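Local coordinates for hypothetical protein 19.1 (Bacillus phage spp1, PDB 2X8K) that forms a hexameric hub with a wide channel at the distal tip of the phage tail, staying attached after DNA ejection, at residues Thr162-Met176 and Phe187-Val201. Residues are numbered along the deposited sequence; the frame is centred on the assembly and turned at random.
Sequences TIRCVFSTSATEYEM and FLKVVYGFNTGDTLV. Unlike the reference sequence in segment 187-201: Val191 (reference Lys).
The ring of Phe187 meets the carboxylate of Glu175 at its edge; OE2 approaches near the ring plane. Leu188, branched and apolar, turns inward: its CB packs on CB of Met176, and its CD1 reaches CD1 of Ile163 (3.8 Å), so it joins the two sheets. On the other face of its strand, Lys189 lays its aliphatic chain along Glu175, CD to OE1, and bends at chi3 (-90°) to bring NZ to OE2 of Glu173 in a long, weak salt bridge of 3.4 Å. The extended Glu173 also sets OE1 beside CG1 of Val191. The O of Val190 accepts a hydrogen bond from Tyr174 N (2.9 Å), while the hydroxyl of Tyr174 is bonded to Ser243. Gly193, with no side chain, brings its CA close to Ala171 O in a CA-H...O contact. The rings of Phe194 and Phe167 meet obliquely, planes at 57° and centroids 5.7 Å apart, while the backbone O of Phe194 lies over one face of the Phe167 ring. Gly197 O receives Phe167 N and lies at that ring's edge. Thr199, beta-branched as suits a strand, pairs with Cys165 and touches Phe167 CE2 with CG2 (3.7 Å). Leu200 packs along Arg164, CD1 over one guanidinium face, toward its rim. Val201 lies beside Ile163, its CB 3.8 Å from Ile163 CD1. Two antiparallel strand pairs, in different sheets and connected by neighbouring loops, thus face each other as in a beta-sandwich, here within the C-terminal siphovirus tail-component domain.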
# COMPACT_ATOMS: atom_id res chain seq x y z
N THR C 162 -13.23 -26.73 -50.22
CA THR C 162 -12.51 -26.98 -51.47
C THR C 162 -13.15 -28.18 -52.14
O THR C 162 -13.26 -29.24 -51.52
CB THR C 162 -11.00 -27.11 -51.21
OG1 THR C 162 -10.54 -25.87 -50.68
CG2 THR C 162 -10.21 -27.44 -52.45
N ILE C 163 -13.60 -27.99 -53.40
CA ILE C 163 -14.25 -29.04 -54.22
C ILE C 163 -13.26 -29.60 -55.24
O ILE C 163 -12.69 -28.84 -56.01
CB ILE C 163 -15.61 -28.63 -54.86
CG1 ILE C 163 -16.47 -27.71 -53.95
CG2 ILE C 163 -16.40 -29.88 -55.21
CD1 ILE C 163 -16.38 -26.19 -54.25
N ARG C 164 -13.08 -30.94 -55.21
CA ARG C 164 -12.19 -31.73 -56.06
C ARG C 164 -12.96 -32.84 -56.81
O ARG C 164 -13.53 -33.72 -56.17
CB ARG C 164 -11.08 -32.34 -55.17
CG ARG C 164 -10.02 -33.15 -55.92
CD ARG C 164 -8.95 -33.69 -54.99
NE ARG C 164 -8.03 -32.64 -54.52
CZ ARG C 164 -6.71 -32.70 -54.61
NH1 ARG C 164 -6.12 -33.77 -55.15
NH2 ARG C 164 -5.96 -31.71 -54.15
N CYS C 165 -12.99 -32.78 -58.16
CA CYS C 165 -13.68 -33.78 -59.00
C CYS C 165 -12.84 -34.35 -60.16
O CYS C 165 -12.61 -33.66 -61.16
CB CYS C 165 -15.04 -33.28 -59.49
SG CYS C 165 -16.00 -34.53 -60.40
N VAL C 166 -12.45 -35.65 -60.04
CA VAL C 166 -11.65 -36.39 -61.04
C VAL C 166 -12.57 -37.21 -61.98
O VAL C 166 -13.03 -38.31 -61.64
CB VAL C 166 -10.43 -37.15 -60.43
CG1 VAL C 166 -10.82 -38.01 -59.23
CG2 VAL C 166 -9.67 -37.96 -61.49
N PHE C 167 -12.88 -36.60 -63.14
CA PHE C 167 -13.80 -37.10 -64.17
C PHE C 167 -13.66 -38.55 -64.60
O PHE C 167 -12.55 -39.04 -64.80
CB PHE C 167 -13.85 -36.14 -65.39
CG PHE C 167 -14.44 -34.78 -65.09
CD1 PHE C 167 -15.81 -34.56 -65.22
CD2 PHE C 167 -13.63 -33.72 -64.69
CE1 PHE C 167 -16.36 -33.31 -64.94
CE2 PHE C 167 -14.18 -32.47 -64.43
CZ PHE C 167 -15.54 -32.27 -64.56
N SER C 168 -14.80 -39.23 -64.69
CA SER C 168 -14.91 -40.62 -65.14
C SER C 168 -15.44 -40.65 -66.57
O SER C 168 -14.93 -41.41 -67.40
CB SER C 168 -15.81 -41.44 -64.21
OG SER C 168 -16.96 -40.72 -63.79
N THR C 169 -16.43 -39.78 -66.88
CA THR C 169 -17.03 -39.64 -68.21
C THR C 169 -16.79 -38.21 -68.76
O THR C 169 -16.19 -37.38 -68.08
CB THR C 169 -18.52 -40.06 -68.20
OG1 THR C 169 -19.22 -39.32 -67.19
CG2 THR C 169 -18.72 -41.56 -68.00
N SER C 170 -17.24 -37.95 -70.01
CA SER C 170 -17.10 -36.66 -70.70
C SER C 170 -17.92 -35.56 -70.01
O SER C 170 -18.90 -35.87 -69.33
CB SER C 170 -17.50 -36.78 -72.18
OG SER C 170 -18.78 -37.37 -72.36
N ALA C 171 -17.49 -34.30 -70.16
CA ALA C 171 -18.17 -33.17 -69.53
C ALA C 171 -18.53 -32.06 -70.52
O ALA C 171 -17.85 -31.90 -71.53
CB ALA C 171 -17.33 -32.62 -68.40
N THR C 172 -19.60 -31.32 -70.22
CA THR C 172 -20.10 -30.18 -71.00
C THR C 172 -20.20 -28.95 -70.11
O THR C 172 -19.92 -27.83 -70.55
CB THR C 172 -21.45 -30.52 -71.68
OG1 THR C 172 -22.35 -31.08 -70.71
CG2 THR C 172 -21.29 -31.47 -72.88
N GLU C 173 -20.55 -29.18 -68.81
CA GLU C 173 -20.71 -28.18 -67.75
C GLU C 173 -20.70 -28.86 -66.34
O GLU C 173 -21.51 -29.76 -66.10
CB GLU C 173 -22.01 -27.36 -67.96
CG GLU C 173 -22.04 -26.00 -67.29
CD GLU C 173 -23.07 -25.02 -67.83
OE1 GLU C 173 -23.19 -24.89 -69.07
OE2 GLU C 173 -23.74 -24.36 -67.00
N TYR C 174 -19.76 -28.44 -65.44
CA TYR C 174 -19.65 -28.93 -64.04
C TYR C 174 -20.29 -27.97 -63.02
O TYR C 174 -19.87 -26.82 -62.86
CB TYR C 174 -18.20 -29.31 -63.63
CG TYR C 174 -18.08 -29.70 -62.17
CD1 TYR C 174 -18.26 -31.02 -61.77
CD2 TYR C 174 -17.87 -28.75 -61.18
CE1 TYR C 174 -18.21 -31.38 -60.42
CE2 TYR C 174 -17.84 -29.09 -59.83
CZ TYR C 174 -17.99 -30.41 -59.45
OH TYR C 174 -17.95 -30.72 -58.12
N GLU C 175 -21.26 -28.49 -62.26
CA GLU C 175 -22.08 -27.77 -61.30
C GLU C 175 -22.05 -28.38 -59.88
O GLU C 175 -22.15 -29.61 -59.73
CB GLU C 175 -23.51 -27.72 -61.87
CG GLU C 175 -24.60 -27.24 -60.95
CD GLU C 175 -24.75 -25.73 -60.90
OE1 GLU C 175 -25.76 -25.22 -61.45
OE2 GLU C 175 -23.87 -25.07 -60.32
N MET C 176 -21.94 -27.52 -58.86
CA MET C 176 -21.95 -27.87 -57.43
C MET C 176 -22.99 -26.99 -56.75
O MET C 176 -22.72 -25.82 -56.46
CB MET C 176 -20.56 -27.66 -56.81
CG MET C 176 -20.47 -28.02 -55.33
SD MET C 176 -20.13 -29.77 -55.04
CE MET C 176 -21.70 -30.34 -54.74
N PHE C 187 -24.86 -22.02 -55.89
CA PHE C 187 -24.33 -23.05 -56.79
C PHE C 187 -23.00 -22.61 -57.40
O PHE C 187 -22.67 -21.41 -57.33
CB PHE C 187 -25.36 -23.41 -57.89
CG PHE C 187 -25.73 -22.27 -58.80
CD1 PHE C 187 -26.73 -21.38 -58.46
CD2 PHE C 187 -25.07 -22.09 -60.02
CE1 PHE C 187 -27.07 -20.32 -59.30
CE2 PHE C 187 -25.41 -21.03 -60.86
CZ PHE C 187 -26.41 -20.16 -60.50
N LEU C 188 -22.23 -23.56 -57.99
CA LEU C 188 -20.93 -23.29 -58.63
C LEU C 188 -20.79 -24.05 -59.96
O LEU C 188 -20.31 -25.19 -59.94
CB LEU C 188 -19.77 -23.67 -57.68
CG LEU C 188 -19.46 -22.80 -56.45
CD1 LEU C 188 -19.11 -23.67 -55.25
CD2 LEU C 188 -18.29 -21.87 -56.71
N LYS C 189 -21.09 -23.42 -61.09
CA LYS C 189 -20.94 -24.07 -62.40
C LYS C 189 -19.67 -23.67 -63.19
O LYS C 189 -19.03 -22.66 -62.89
CB LYS C 189 -22.18 -23.83 -63.26
CG LYS C 189 -23.04 -22.66 -62.80
CD LYS C 189 -24.48 -22.84 -63.23
CE LYS C 189 -24.73 -22.21 -64.59
NZ LYS C 189 -26.03 -22.65 -65.18
N VAL C 190 -19.33 -24.47 -64.19
CA VAL C 190 -18.18 -24.23 -65.10
C VAL C 190 -18.48 -24.78 -66.52
O VAL C 190 -18.81 -25.96 -66.62
CB VAL C 190 -16.91 -24.92 -64.52
CG1 VAL C 190 -15.73 -24.85 -65.49
CG2 VAL C 190 -16.54 -24.38 -63.12
N VAL C 191 -18.30 -23.99 -67.61
CA VAL C 191 -18.56 -24.41 -69.01
C VAL C 191 -17.49 -25.33 -69.68
O VAL C 191 -17.73 -25.88 -70.76
CB VAL C 191 -19.00 -23.26 -69.97
CG1 VAL C 191 -20.52 -23.20 -70.10
CG2 VAL C 191 -18.41 -21.91 -69.58
N TYR C 192 -16.31 -25.48 -69.03
CA TYR C 192 -15.17 -26.24 -69.55
C TYR C 192 -15.31 -27.73 -69.27
O TYR C 192 -15.39 -28.14 -68.10
CB TYR C 192 -13.84 -25.66 -68.99
CG TYR C 192 -12.59 -26.01 -69.78
CD1 TYR C 192 -12.66 -26.31 -71.14
CD2 TYR C 192 -11.34 -25.97 -69.19
CE1 TYR C 192 -11.52 -26.60 -71.88
CE2 TYR C 192 -10.18 -26.26 -69.91
CZ TYR C 192 -10.28 -26.57 -71.26
OH TYR C 192 -9.14 -26.85 -71.99
N GLY C 193 -15.36 -28.53 -70.35
CA GLY C 193 -15.51 -29.97 -70.23
C GLY C 193 -14.41 -30.81 -70.83
O GLY C 193 -13.79 -30.40 -71.82
N PHE C 194 -14.17 -32.01 -70.23
CA PHE C 194 -13.19 -33.04 -70.65
C PHE C 194 -13.32 -34.29 -69.75
O PHE C 194 -14.25 -34.34 -68.94
CB PHE C 194 -11.73 -32.53 -70.59
CG PHE C 194 -11.03 -32.52 -69.25
CD1 PHE C 194 -9.82 -33.20 -69.08
CD2 PHE C 194 -11.55 -31.82 -68.17
CE1 PHE C 194 -9.17 -33.18 -67.84
CE2 PHE C 194 -10.90 -31.81 -66.93
CZ PHE C 194 -9.71 -32.49 -66.78
N ASN C 195 -12.45 -35.32 -69.92
CA ASN C 195 -12.45 -36.56 -69.13
C ASN C 195 -11.09 -36.97 -68.56
O ASN C 195 -10.05 -36.62 -69.12
CB ASN C 195 -12.93 -37.64 -70.14
CG ASN C 195 -13.23 -39.03 -69.59
OD1 ASN C 195 -12.62 -39.54 -68.64
ND2 ASN C 195 -14.14 -39.74 -70.27
N THR C 196 -11.09 -37.67 -67.42
CA THR C 196 -9.87 -38.27 -66.86
C THR C 196 -8.95 -37.41 -65.97
O THR C 196 -7.95 -37.90 -65.45
CB THR C 196 -8.92 -38.75 -67.98
OG1 THR C 196 -8.76 -40.17 -67.90
CG2 THR C 196 -7.56 -38.09 -67.85
N GLY C 197 -9.28 -36.14 -65.83
CA GLY C 197 -8.47 -35.15 -65.12
C GLY C 197 -9.22 -34.61 -63.93
O GLY C 197 -10.44 -34.77 -63.84
N ASP C 198 -8.49 -33.92 -63.02
CA ASP C 198 -8.96 -33.37 -61.73
C ASP C 198 -9.20 -31.83 -61.69
O ASP C 198 -8.27 -31.07 -61.93
CB ASP C 198 -7.98 -33.73 -60.58
CG ASP C 198 -7.17 -35.01 -60.72
OD1 ASP C 198 -6.49 -35.18 -61.77
OD2 ASP C 198 -7.12 -35.79 -59.74
N THR C 199 -10.43 -31.39 -61.30
CA THR C 199 -10.80 -29.96 -61.15
C THR C 199 -10.93 -29.52 -59.66
O THR C 199 -11.49 -30.27 -58.86
CB THR C 199 -11.98 -29.55 -62.08
OG1 THR C 199 -12.07 -28.13 -62.12
CG2 THR C 199 -13.33 -30.15 -61.67
N LEU C 200 -10.38 -28.32 -59.31
CA LEU C 200 -10.39 -27.81 -57.93
C LEU C 200 -10.84 -26.38 -57.68
O LEU C 200 -10.16 -25.42 -58.05
CB LEU C 200 -9.07 -28.11 -57.21
CG LEU C 200 -8.96 -29.52 -56.67
CD1 LEU C 200 -7.80 -30.26 -57.32
CD2 LEU C 200 -8.85 -29.50 -55.17
N VAL C 201 -11.97 -26.24 -56.96
CA VAL C 201 -12.57 -24.95 -56.57
C VAL C 201 -12.34 -24.64 -55.04
O VAL C 201 -13.03 -25.22 -54.17
CB VAL C 201 -14.07 -24.86 -57.00
CG1 VAL C 201 -14.68 -23.49 -56.67
CG2 VAL C 201 -14.24 -25.17 -58.48